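Local coordinates for xylose isomerase domain protein TIM barrel (Planctomyces limnophilus, PDB 3TVA) that binds a magnesium ion in a xylose isomerase-like TIM barrel and probably acts as an isomerase, at residues L23-H26 / L27-Q31; S78-D81 / I82-A86; R201-A204 / R205-S209; G236-M240 / E241-T245; I250-R253 / G254-I258. All blocks are in the same frame, centred on the assembly; numbering follows the deposited sequence.

Contact 1 (L23-H26 / L27-Q31); sequences LGVH and LEVAQ
H26, V29 and V25 carry this local contact, in which the chain leaving strand 13-18 turns into helix 27-32. H26 occupies the N-cap position, and its carbonyl accepts the first backbone bond of the helix, from V29 N to H26 O at 3.0 Å with an N-H...O angle of 142°. The donor stands 51° above the carbonyl plane, off any lone-pair direction. The CB of V29 rests against the same oxygen, 3.3 Å from H26 O. One residue earlier, V25 turns its side chain toward the helix and meets V29 four positions on, the two valines crossing at about a right angle with V25 CG2 3.9 Å from V29 CG1. Behind this pair lies helix 266-287, where L273 and Q269 touch V25 and K270 touches V29. On the outer side, the E28 chain folds back at chi2 (79°), bringing OE1 within 3.4 Å of H26 CB, while its OE2 forms a salt bridge with K59 of helix 50-62. The H26 ring itself leads away from the helix. One backbone bond and an apolar i to i+4 pair thus hold the first turn; the helix N terminus and K59 together would probably favour the anionic form of E28.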
loop_
_atom_site.group_PDB
_atom_site.type_symbol
_atom_site.label_atom_id
_atom_site.label_comp_id
_atom_site.label_asym_id
_atom_site.label_seq_id
_atom_site.Cartn_x
_atom_site.Cartn_y
_atom_site.Cartn_z
ATOM N N LEU A 23 2.276 10.959 -1.221
ATOM C CA LEU A 23 1.371 11.627 -0.271
ATOM C C LEU A 23 1.639 11.425 1.247
ATOM O O LEU A 23 0.822 11.843 2.084
ATOM C CB LEU A 23 -0.091 11.304 -0.621
ATOM C CG LEU A 23 -0.504 11.572 -2.079
ATOM C CD1 LEU A 23 -1.986 11.263 -2.299
ATOM C CD2 LEU A 23 -0.181 12.996 -2.528
ATOM N N GLY A 24 2.727 10.736 1.604
ATOM C CA GLY A 24 3.034 10.475 3.010
ATOM C C GLY A 24 3.592 11.665 3.792
ATOM O O GLY A 24 4.047 12.643 3.199
ATOM N N VAL A 25 3.560 11.592 5.123
ATOM C CA VAL A 25 4.196 12.624 5.944
ATOM C C VAL A 25 5.697 12.449 5.872
ATOM O O VAL A 25 6.178 11.375 5.534
ATOM C CB VAL A 25 3.772 12.566 7.433
ATOM C CG1 VAL A 25 2.288 12.832 7.573
ATOM C CG2 VAL A 25 4.155 11.230 8.061
ATOM N N HIS A 26 6.450 13.498 6.173
ATOM C CA HIS A 26 7.901 13.356 6.204
ATOM C C HIS A 26 8.337 12.528 7.415
ATOM O O HIS A 26 7.583 12.380 8.380
ATOM C CB HIS A 26 8.594 14.720 6.136
ATOM C CG HIS A 26 8.451 15.387 4.803
ATOM N ND1 HIS A 26 8.378 16.754 4.652
ATOM C CD2 HIS A 26 8.360 14.866 3.555
ATOM C CE1 HIS A 26 8.254 17.048 3.368
ATOM N NE2 HIS A 26 8.240 15.919 2.682
ATOM N N LEU A 27 9.542 11.968 7.333
ATOM C CA LEU A 27 10.080 11.076 8.363
ATOM C C LEU A 27 10.157 11.751 9.735
ATOM O O LEU A 27 9.977 11.116 10.776
ATOM C CB LEU A 27 11.466 10.576 7.945
ATOM C CG LEU A 27 12.101 9.488 8.806
ATOM C CD1 LEU A 27 11.390 8.179 8.549
ATOM C CD2 LEU A 27 13.587 9.371 8.507
ATOM N N GLU A 28 10.407 13.049 9.724
ATOM C CA GLU A 28 10.503 13.820 10.957
ATOM C C GLU A 28 9.204 13.754 11.770
ATOM O O GLU A 28 9.217 13.801 13.004
ATOM C CB GLU A 28 10.880 15.261 10.629
ATOM C CG GLU A 28 12.313 15.410 10.110
ATOM C CD GLU A 28 12.491 15.039 8.632
ATOM O OE1 GLU A 28 11.489 14.734 7.941
ATOM O OE2 GLU A 28 13.649 15.061 8.158
ATOM N N VAL A 29 8.085 13.614 11.069
ATOM C CA VAL A 29 6.783 13.508 11.721
ATOM C C VAL A 29 6.636 12.123 12.376
ATOM O O VAL A 29 6.182 12.003 13.521
ATOM C CB VAL A 29 5.639 13.784 10.713
ATOM C CG1 VAL A 29 4.290 13.428 11.308
ATOM C CG2 VAL A 29 5.677 15.258 10.246
ATOM N N ALA A 30 7.041 11.083 11.655
ATOM C CA ALA A 30 7.058 9.726 12.214
ATOM C C ALA A 30 7.885 9.687 13.502
ATOM O O ALA A 30 7.525 9.005 14.461
ATOM C CB ALA A 30 7.616 8.758 11.197
ATOM N N GLN A 31 8.981 10.448 13.513
ATOM C CA GLN A 31 9.869 10.558 14.665
ATOM C C GLN A 31 9.199 11.199 15.869
ATOM O O GLN A 31 9.294 10.681 16.992
ATOM C CB GLN A 31 11.074 11.420 14.301
ATOM C CG GLN A 31 12.242 10.689 13.705
ATOM C CD GLN A 31 13.486 11.561 13.667
ATOM O OE1 GLN A 31 14.269 11.595 14.622
ATOM N NE2 GLN A 31 13.661 12.285 12.569
#

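Contact 2 (S78-D81 / I82-A86); sequences SYAD and IPTTA
D81 and T84 form the tight part of this helix start. The carboxylate oxygen D81 OD1 takes two bonds, from T84 N at 2.8 Å and from T84 OG1 at 2.7 Å; the amide meets it nearly along the C-O axis, whereas the hydroxyl comes from above the carboxylate plane. Placing CG between the backbone N and the carbonyl carbon (chi1 58°) swings the D81 carboxylate over the first turn. D81 O is gripped twice as well, by T85 N at 3.0 Å and by T85 OG1 at 2.8 Å. T84 CG2 packs closely too, 3.5 Å from S78 OG. This is a side-chain N-cap at the head of helix 82-88, in the loop that follows barrel strand 66-71, and just upstream S78 OG accepts from A80 N in an ST turn. Packing is looser on the solvent side, where A80 CB stays 4.5 Å from T84 CG2; A80 and P83 are exposed, P83 CD resting 3.4 Å from D81 OD1. Y79 directs its CB away from the helix, yet its ring passes obliquely by T85, with CD1 3.8 Å from T85 CG2. Its hydroxyl bonds H122 ND1, and a glycerol, probably from the crystallisation liquor, lies near the side chain.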
loop_
_atom_site.group_PDB
_atom_site.type_symbol
_atom_site.label_atom_id
_atom_site.label_comp_id
_atom_site.label_asym_id
_atom_site.label_seq_id
_atom_site.Cartn_x
_atom_site.Cartn_y
_atom_site.Cartn_z
ATOM N N SER A 78 -2.894 9.671 -12.386
ATOM C CA SER A 78 -3.913 10.547 -11.830
ATOM C C SER A 78 -5.103 9.793 -11.250
ATOM O O SER A 78 -5.714 8.959 -11.914
ATOM C CB SER A 78 -4.403 11.546 -12.876
ATOM O OG SER A 78 -5.499 12.266 -12.363
ATOM N N TYR A 79 -5.414 10.119 -10.002
ATOM C CA TYR A 79 -6.557 9.588 -9.254
ATOM C C TYR A 79 -7.824 10.468 -9.333
ATOM O O TYR A 79 -8.735 10.316 -8.512
ATOM C CB TYR A 79 -6.179 9.219 -7.808
ATOM C CG TYR A 79 -5.225 8.033 -7.711
ATOM C CD1 TYR A 79 -5.706 6.731 -7.577
ATOM C CD2 TYR A 79 -3.845 8.216 -7.757
ATOM C CE1 TYR A 79 -4.837 5.643 -7.487
ATOM C CE2 TYR A 79 -2.968 7.136 -7.670
ATOM C CZ TYR A 79 -3.473 5.855 -7.526
ATOM O OH TYR A 79 -2.608 4.780 -7.443
ATOM N N ALA A 80 -7.814 11.465 -10.222
ATOM C CA ALA A 80 -8.871 12.487 -10.272
ATOM C C ALA A 80 -10.277 11.915 -10.213
ATOM O O ALA A 80 -11.142 12.452 -9.528
ATOM C CB ALA A 80 -8.729 13.353 -11.531
ATOM N N ASP A 81 -10.513 10.838 -10.946
ATOM C CA ASP A 81 -11.773 10.130 -10.817
ATOM C C ASP A 81 -11.535 8.665 -11.140
ATOM O O ASP A 81 -10.401 8.277 -11.468
ATOM C CB ASP A 81 -12.905 10.767 -11.667
ATOM C CG ASP A 81 -12.581 10.837 -13.159
ATOM O OD1 ASP A 81 -11.846 9.972 -13.684
ATOM O OD2 ASP A 81 -13.083 11.769 -13.822
ATOM N N ILE A 82 -12.579 7.848 -11.041
ATOM C CA ILE A 82 -12.405 6.404 -11.235
ATOM C C ILE A 82 -11.946 6.027 -12.666
ATOM O O ILE A 82 -10.965 5.299 -12.815
ATOM C CB ILE A 82 -13.592 5.579 -10.664
ATOM C CG1 ILE A 82 -13.628 5.771 -9.138
ATOM C CG2 ILE A 82 -13.454 4.072 -11.018
ATOM C CD1 ILE A 82 -14.793 5.111 -8.408
ATOM N N PRO A 83 -12.602 6.570 -13.715
ATOM C CA PRO A 83 -12.123 6.282 -15.078
ATOM C C PRO A 83 -10.693 6.756 -15.363
ATOM O O PRO A 83 -9.989 6.109 -16.133
ATOM C CB PRO A 83 -13.103 7.064 -15.968
ATOM C CG PRO A 83 -14.353 7.167 -15.147
ATOM C CD PRO A 83 -13.885 7.302 -13.725
ATOM N N THR A 84 -10.280 7.871 -14.773
ATOM C CA THR A 84 -8.945 8.408 -15.026
ATOM C C THR A 84 -7.909 7.514 -14.363
ATOM O O THR A 84 -6.800 7.322 -14.883
ATOM C CB THR A 84 -8.831 9.870 -14.518
ATOM O OG1 THR A 84 -9.736 10.686 -15.275
ATOM C CG2 THR A 84 -7.419 10.430 -14.674
ATOM N N THR A 85 -8.281 6.967 -13.207
ATOM C CA THR A 85 -7.415 6.041 -12.503
ATOM C C THR A 85 -7.152 4.827 -13.386
ATOM O O THR A 85 -5.996 4.447 -13.595
ATOM C CB THR A 85 -8.041 5.586 -11.164
ATOM O OG1 THR A 85 -8.316 6.740 -10.358
ATOM C CG2 THR A 85 -7.077 4.675 -10.409
ATOM N N ALA A 86 -8.222 4.235 -13.921
ATOM C CA ALA A 86 -8.079 3.059 -14.781
ATOM C C ALA A 86 -7.224 3.369 -16.011
ATOM O O ALA A 86 -6.441 2.536 -16.472
ATOM C CB ALA A 86 -9.444 2.536 -15.206
#

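Contact 3 (R201-A204 / R205-S209); sequences RKVA and RYVRS
Backbone hydrogen bonds join V203 and A204 to the residues that follow them. Y206 N donates to V203 O at 2.9 Å and V207 N to A204 O at 3.1 Å; the second is the straighter at hydrogen, 169°, although its donor stands 60° above the carbonyl plane. Both bonds span three residues and wind the chain through a short 3-10 turn. Helix 196-203 is thereby passed into strand 207-216, an alpha-to-beta connection of the TIM barrel. Apolar contact is slight: V203 CG2 and V207 CG2 meet at 4.2 Å, the two side chains crossing at about a right angle, while L168, I181 and F183 pack round V203 from helix 164-174 and strand 179-183. Water carries the polar contact on the exposed flank. One molecule donates to K202 O at 2.6 Å and accepts from R205 NH1 at 3.0 Å, lying in the guanidinium plane at its edge. Face packing engages the same arginine: CG sits between the backbone N and the carbonyl carbon (chi1 67°), which lays the extended chain along Y206, with R205 CG 3.8 Å above the centre of one ring face and Y206 CE2 3.5 Å above the guanidinium plane of R205, offset toward its rim. E172 accepts a hydrogen bond from the Y206 hydroxyl and makes a weak, long ion pair with R205.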
loop_
_atom_site.group_PDB
_atom_site.type_symbol
_atom_site.label_atom_id
_atom_site.label_comp_id
_atom_site.label_asym_id
_atom_site.label_seq_id
_atom_site.Cartn_x
_atom_site.Cartn_y
_atom_site.Cartn_z
ATOM N N ARG A 201 -10.896 -11.760 4.341
ATOM C CA ARG A 201 -10.996 -13.188 4.622
ATOM C C ARG A 201 -10.645 -14.011 3.387
ATOM O O ARG A 201 -9.970 -15.024 3.486
ATOM C CB ARG A 201 -12.398 -13.575 5.077
ATOM C CG ARG A 201 -12.805 -13.053 6.452
ATOM C CD ARG A 201 -14.110 -13.714 6.886
ATOM N NE ARG A 201 -14.327 -13.495 8.307
ATOM C CZ ARG A 201 -13.810 -14.265 9.256
ATOM N NH1 ARG A 201 -13.083 -15.320 8.929
ATOM N NH2 ARG A 201 -14.031 -13.979 10.526
ATOM N N LYS A 202 -11.122 -13.584 2.222
ATOM C CA LYS A 202 -10.895 -14.344 0.998
ATOM C C LYS A 202 -9.421 -14.370 0.606
ATOM O O LYS A 202 -8.936 -15.375 0.089
ATOM C CB LYS A 202 -11.709 -13.757 -0.157
ATOM C CG LYS A 202 -13.154 -14.207 -0.196
ATOM C CD LYS A 202 -13.882 -13.546 -1.360
ATOM C CE LYS A 202 -15.245 -14.169 -1.608
ATOM N NZ LYS A 202 -16.011 -13.421 -2.651
ATOM N N VAL A 203 -8.725 -13.251 0.801
ATOM C CA VAL A 203 -7.334 -13.129 0.345
ATOM C C VAL A 203 -6.276 -13.407 1.411
ATOM O O VAL A 203 -5.088 -13.171 1.177
ATOM C CB VAL A 203 -7.054 -11.802 -0.402
ATOM C CG1 VAL A 203 -8.035 -11.646 -1.566
ATOM C CG2 VAL A 203 -7.106 -10.596 0.553
ATOM N N ALA A 204 -6.727 -13.861 2.580
ATOM C CA ALA A 204 -5.913 -13.917 3.792
ATOM C C ALA A 204 -4.510 -14.506 3.588
ATOM O O ALA A 204 -3.531 -13.958 4.097
ATOM C CB ALA A 204 -6.663 -14.715 4.883
ATOM N N ARG A 205 -4.407 -15.601 2.837
ATOM C CA ARG A 205 -3.124 -16.305 2.717
ATOM C C ARG A 205 -2.062 -15.497 1.970
ATOM O O ARG A 205 -0.870 -15.820 2.048
ATOM C CB ARG A 205 -3.297 -17.696 2.083
ATOM C CG ARG A 205 -3.724 -17.684 0.605
ATOM C CD ARG A 205 -4.130 -19.098 0.180
ATOM N NE ARG A 205 -4.655 -19.175 -1.191
ATOM C CZ ARG A 205 -5.928 -18.952 -1.508
ATOM N NH1 ARG A 205 -6.795 -18.604 -0.554
ATOM N NH2 ARG A 205 -6.338 -19.062 -2.767
ATOM N N TYR A 206 -2.487 -14.475 1.220
ATOM C CA TYR A 206 -1.543 -13.602 0.514
ATOM C C TYR A 206 -1.214 -12.275 1.205
ATOM O O TYR A 206 -0.414 -11.507 0.681
ATOM C CB TYR A 206 -2.021 -13.334 -0.929
ATOM C CG TYR A 206 -2.298 -14.594 -1.705
ATOM C CD1 TYR A 206 -1.273 -15.506 -1.965
ATOM C CD2 TYR A 206 -3.581 -14.881 -2.189
ATOM C CE1 TYR A 206 -1.506 -16.674 -2.682
ATOM C CE2 TYR A 206 -3.828 -16.063 -2.935
ATOM C CZ TYR A 206 -2.780 -16.950 -3.160
ATOM O OH TYR A 206 -2.993 -18.115 -3.859
ATOM N N VAL A 207 -1.825 -11.979 2.354
ATOM C CA VAL A 207 -1.623 -10.662 2.967
ATOM C C VAL A 207 -0.242 -10.615 3.613
ATOM O O VAL A 207 0.064 -11.449 4.468
ATOM C CB VAL A 207 -2.681 -10.401 4.054
ATOM C CG1 VAL A 207 -2.331 -9.148 4.860
ATOM C CG2 VAL A 207 -4.065 -10.274 3.427
ATOM N N ARG A 208 0.625 -9.717 3.143
ATOM C CA ARG A 208 1.932 -9.532 3.774
ATOM C C ARG A 208 2.154 -8.219 4.530
ATOM O O ARG A 208 3.122 -8.093 5.278
ATOM C CB ARG A 208 3.030 -9.671 2.709
ATOM C CG ARG A 208 2.905 -10.896 1.830
ATOM C CD ARG A 208 3.751 -12.084 2.308
ATOM N NE ARG A 208 3.894 -13.024 1.200
ATOM C CZ ARG A 208 5.010 -13.218 0.499
ATOM N NH1 ARG A 208 6.148 -12.586 0.821
ATOM N NH2 ARG A 208 4.989 -14.074 -0.514
ATOM N N SER A 209 1.278 -7.242 4.321
ATOM C CA SER A 209 1.396 -5.942 4.984
ATOM C C SER A 209 0.050 -5.268 4.874
ATOM O O SER A 209 -0.779 -5.686 4.075
ATOM C CB SER A 209 2.518 -5.066 4.394
ATOM O OG SER A 209 2.284 -4.778 3.026
HETATM O O HOH W 1 -9.652 -17.789 -0.687
#

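Contact 4 (G236-M240 / E241-T245); sequences GDVGM and EAYLT
M240, modelled as selenomethionine, and Y243 form the apolar centre, their side chains side by side and pointing the same way. The M240 chain bends at both chi2 (49°) and chi3, which brings SE to the rim of the tyrosine ring, 3.8 Å from Y243 CD2. Seen from the ring centroid the selenium is 80° off the normal, an edge-on Met-aromatic contact; M240 has a second conformer, so this contact is doubtful in detail. V238 adds to this centre from the preceding loop, where its CG1 lies 4.1 Å from Y243 CB and the side chains pass at a slant. L244, one turn on from M240, brings CD1 to 4.3 Å from M240 SE and runs on into helix 266-287 through L280 and L283.

Outward from this core come the backbone bonds of the first turn. G239, the N-cap residue, gives its carbonyl O to Y243 N at 2.8 Å, and L244 N donates to M240 O at 2.9 Å, nearly straight at hydrogen. G239 has positive phi (75°), and the space beside its CA is taken by A242 CB and the V238 carbonyl, which suits a residue without a side chain. At the polar edge E241 extends away from the contact to a salt bridge with K286.

On the inner side the hydroxyl of Y243 bonds the backbone oxygen of H211 in strand 207-216. H211 is a magnesium ligand, so Y243 OH, through that backbone, probably helps to place it in the metal site of this xylose isomerase-like TIM barrel.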
loop_
_atom_site.group_PDB
_atom_site.type_symbol
_atom_site.label_atom_id
_atom_site.label_comp_id
_atom_site.label_asym_id
_atom_site.label_seq_id
_atom_site.Cartn_x
_atom_site.Cartn_y
_atom_site.Cartn_z
ATOM N N GLY A 236 -15.165 6.295 9.647
ATOM C CA GLY A 236 -15.747 5.845 8.393
ATOM C C GLY A 236 -16.522 4.541 8.455
ATOM O O GLY A 236 -17.039 4.174 9.504
ATOM N N ASP A 237 -16.626 3.866 7.310
ATOM C CA ASP A 237 -17.397 2.627 7.175
ATOM C C ASP A 237 -16.601 1.314 7.237
ATOM O O ASP A 237 -17.182 0.243 7.070
ATOM C CB ASP A 237 -18.228 2.662 5.889
ATOM C CG ASP A 237 -19.267 3.766 5.907
ATOM O OD1 ASP A 237 -19.780 4.073 7.006
ATOM O OD2 ASP A 237 -19.563 4.332 4.832
ATOM N N VAL A 238 -15.286 1.385 7.426
ATOM C CA VAL A 238 -14.500 0.160 7.501
ATOM C C VAL A 238 -14.855 -0.701 8.723
ATOM O O VAL A 238 -14.999 -1.909 8.571
ATOM C CB VAL A 238 -12.963 0.393 7.436
ATOM C CG1 VAL A 238 -12.215 -0.914 7.739
ATOM C CG2 VAL A 238 -12.560 0.916 6.075
ATOM N N GLY A 239 -15.144 -0.117 9.887
ATOM C CA GLY A 239 -15.156 -0.959 11.084
ATOM C C GLY A 239 -13.786 -1.376 11.617
ATOM O O GLY A 239 -13.366 -2.529 11.442
HETATM N N MSE A 240 -13.036 -0.410 12.148
HETATM C CA MSE A 240 -11.672 -0.658 12.616
HETATM C C MSE A 240 -11.547 -1.858 13.559
HETATM O O MSE A 240 -10.620 -2.657 13.434
HETATM C CB MSE A 240 -11.085 0.600 13.259
HETATM C CG MSE A 240 -9.569 0.765 13.072
HETATM SE SE MSE A 240 -8.866 0.534 11.235
HETATM C CE MSE A 240 -10.227 1.495 10.206
ATOM N N GLU A 241 -12.475 -1.993 14.496
ATOM C CA GLU A 241 -12.453 -3.148 15.387
ATOM C C GLU A 241 -12.732 -4.444 14.615
ATOM O O GLU A 241 -12.072 -5.464 14.837
ATOM C CB GLU A 241 -13.411 -2.978 16.584
ATOM C CG GLU A 241 -13.352 -4.155 17.518
ATOM C CD GLU A 241 -13.668 -3.799 18.957
ATOM O OE1 GLU A 241 -13.358 -4.633 19.840
ATOM O OE2 GLU A 241 -14.225 -2.701 19.205
ATOM N N ALA A 242 -13.684 -4.398 13.684
ATOM C CA ALA A 242 -13.957 -5.549 12.817
ATOM C C ALA A 242 -12.738 -5.950 11.969
ATOM O O ALA A 242 -12.434 -7.134 11.804
ATOM C CB ALA A 242 -15.167 -5.266 11.927
ATOM N N TYR A 243 -12.040 -4.947 11.444
ATOM C CA TYR A 243 -10.857 -5.149 10.614
ATOM C C TYR A 243 -9.711 -5.780 11.416
ATOM O O TYR A 243 -9.142 -6.791 11.006
ATOM C CB TYR A 243 -10.431 -3.786 10.048
ATOM C CG TYR A 243 -9.193 -3.735 9.169
ATOM C CD1 TYR A 243 -8.972 -4.672 8.172
ATOM C CD2 TYR A 243 -8.270 -2.698 9.311
ATOM C CE1 TYR A 243 -7.839 -4.598 7.354
ATOM C CE2 TYR A 243 -7.140 -2.615 8.502
ATOM C CZ TYR A 243 -6.934 -3.565 7.520
ATOM O OH TYR A 243 -5.820 -3.473 6.695
ATOM N N LEU A 244 -9.374 -5.172 12.554
ATOM C CA LEU A 244 -8.301 -5.678 13.399
ATOM C C LEU A 244 -8.588 -7.064 14.008
ATOM O O LEU A 244 -7.682 -7.887 14.106
ATOM C CB LEU A 244 -7.940 -4.680 14.493
ATOM C CG LEU A 244 -6.777 -3.731 14.171
ATOM C CD1 LEU A 244 -7.055 -2.976 12.910
ATOM C CD2 LEU A 244 -6.497 -2.756 15.335
ATOM N N THR A 245 -9.834 -7.306 14.402
ATOM C CA THR A 245 -10.179 -8.588 14.995
ATOM C C THR A 245 -10.087 -9.685 13.931
ATOM O O THR A 245 -9.663 -10.799 14.218
ATOM C CB THR A 245 -11.575 -8.553 15.666
ATOM O OG1 THR A 245 -11.705 -7.354 16.454
ATOM C CG2 THR A 245 -11.764 -9.746 16.562
#

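Contact 5 (I250-R253 / G254-I258); sequences IGYR and GPLTI
Y252 stands where the backbone, having left helix 240-249 through a Schellman motif at G251, runs on alongside the tyrosine ring and through G254 and P255 into strand 256-258. The Y252 ring, with CG anti to the backbone N (chi1 -179°), lies flat against the chain two residues on: G254 N sits 3.4 Å above its plane, over the centre of one face. G254, with no side chain, leaves room for the phenol oxygen where its CA lies 3.4 Å from Y252 CZ. The phenol OH of Y252 then reaches beyond the glycine and donates to P255 O at 2.8 Å. The proline oxygen lies in the plane of the ring at its edge, and the donor is tilted 18° from the carbonyl plane. Alongside, Y252 CE2 meets L256 CD2 at 4.4 Å, a looser apolar contact backed by I210, which touches both side chains.

R253 turns the other way. Its chain bends at chi2 (-68°) and brings NH1 back to Y252 O at 3.1 Å, with the oxygen in the guanidinium plane but the nitrogen well above the carbonyl plane. W248 is a further and stronger partner, accepting from NH1 through its backbone oxygen and meeting the guanidinium in a cation-pi contact.

For Y252, the face packing on the peptide probably restricts the ring's rotation, and the bond to P255 O satisfies the buried phenol.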
loop_
_atom_site.group_PDB
_atom_site.type_symbol
_atom_site.label_atom_id
_atom_site.label_comp_id
_atom_site.label_asym_id
_atom_site.label_seq_id
_atom_site.Cartn_x
_atom_site.Cartn_y
_atom_site.Cartn_z
ATOM N N ILE A 250 -6.760 -14.276 11.277
ATOM C CA ILE A 250 -6.074 -14.924 10.159
ATOM C C ILE A 250 -4.570 -15.057 10.359
ATOM O O ILE A 250 -3.870 -15.557 9.486
ATOM C CB ILE A 250 -6.346 -14.240 8.836
ATOM C CG1 ILE A 250 -5.750 -12.826 8.852
ATOM C CG2 ILE A 250 -7.849 -14.236 8.571
ATOM C CD1 ILE A 250 -5.859 -12.102 7.531
ATOM N N GLY A 251 -4.069 -14.619 11.506
ATOM C CA GLY A 251 -2.663 -14.798 11.802
ATOM C C GLY A 251 -1.757 -13.625 11.450
ATOM O O GLY A 251 -0.540 -13.755 11.567
ATOM N N TYR A 252 -2.316 -12.469 11.069
ATOM C CA TYR A 252 -1.439 -11.355 10.716
ATOM C C TYR A 252 -0.899 -10.697 11.975
ATOM O O TYR A 252 -1.661 -10.302 12.863
ATOM C CB TYR A 252 -2.162 -10.314 9.864
ATOM C CG TYR A 252 -1.240 -9.176 9.494
ATOM C CD1 TYR A 252 -0.278 -9.336 8.496
ATOM C CD2 TYR A 252 -1.303 -7.954 10.166
ATOM C CE1 TYR A 252 0.585 -8.295 8.153
ATOM C CE2 TYR A 252 -0.439 -6.902 9.837
ATOM C CZ TYR A 252 0.500 -7.084 8.834
ATOM O OH TYR A 252 1.351 -6.061 8.508
ATOM N N ARG A 253 0.422 -10.764 12.118
ATOM C CA ARG A 253 1.163 -10.140 13.208
ATOM C C ARG A 253 1.998 -8.888 12.887
ATOM O O ARG A 253 2.635 -8.327 13.778
ATOM C CB ARG A 253 1.962 -11.209 13.959
ATOM C CG ARG A 253 1.079 -12.405 14.386
ATOM C CD ARG A 253 0.060 -12.001 15.469
ATOM N NE ARG A 253 -0.706 -13.141 15.972
ATOM C CZ ARG A 253 -1.930 -13.458 15.559
ATOM N NH1 ARG A 253 -2.531 -12.714 14.637
ATOM N NH2 ARG A 253 -2.561 -14.511 16.073
ATOM N N GLY A 254 2.032 -8.494 11.618
ATOM C CA GLY A 254 2.986 -7.493 11.160
ATOM C C GLY A 254 2.579 -6.066 11.510
ATOM O O GLY A 254 1.635 -5.851 12.277
ATOM N N PRO A 255 3.277 -5.077 10.933
ATOM C CA PRO A 255 3.008 -3.677 11.280
ATOM C C PRO A 255 1.608 -3.224 10.880
ATOM O O PRO A 255 1.048 -3.681 9.871
ATOM C CB PRO A 255 4.060 -2.900 10.468
ATOM C CG PRO A 255 5.170 -3.884 10.248
ATOM C CD PRO A 255 4.475 -5.224 10.082
ATOM N N LEU A 256 1.046 -2.320 11.667
ATOM C CA LEU A 256 -0.199 -1.671 11.287
ATOM C C LEU A 256 0.189 -0.295 10.782
ATOM O O LEU A 256 0.495 0.599 11.572
ATOM C CB LEU A 256 -1.107 -1.530 12.513
ATOM C CG LEU A 256 -1.472 -2.810 13.288
ATOM C CD1 LEU A 256 -2.275 -2.480 14.561
ATOM C CD2 LEU A 256 -2.251 -3.784 12.400
ATOM N N THR A 257 0.120 -0.096 9.471
ATOM C CA THR A 257 0.640 1.132 8.908
ATOM C C THR A 257 -0.492 2.102 8.612
ATOM O O THR A 257 -1.306 1.880 7.711
ATOM C CB THR A 257 1.467 0.889 7.625
ATOM O OG1 THR A 257 2.443 -0.134 7.861
ATOM C CG2 THR A 257 2.168 2.188 7.193
ATOM N N ILE A 258 -0.528 3.183 9.379
ATOM C CA ILE A 258 -1.535 4.211 9.207
ATOM C C ILE A 258 -1.259 5.016 7.945
ATOM O O ILE A 258 -0.153 5.524 7.730
ATOM C CB ILE A 258 -1.545 5.197 10.392
ATOM C CG1 ILE A 258 -1.664 4.455 11.719
ATOM C CG2 ILE A 258 -2.665 6.208 10.230
ATOM C CD1 ILE A 258 -1.280 5.316 12.934
#

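Along the chain the five contacts lie in series, and none nests within or crosses another. Contact 1 turns the loop after strand 13-18 into helix 27-32, and contact 2 does likewise between strand 66-71 and helix 82-88. Contact 3 leads from helix 196-203 into strand 207-216. Contact 4 closes the loop after strand 229-231 onto helix 240-249, and contact 5 follows that helix's end into strand 256-258. Strands 207-216 and 256-258 are neighbours in the barrel sheet, and contacts 3 and 5 touch, with S209 CA 3.5 Å from Y252 OH. Contacts 1 and 3 lie on opposite sides of the chain's centre, as do contacts 2 and 5.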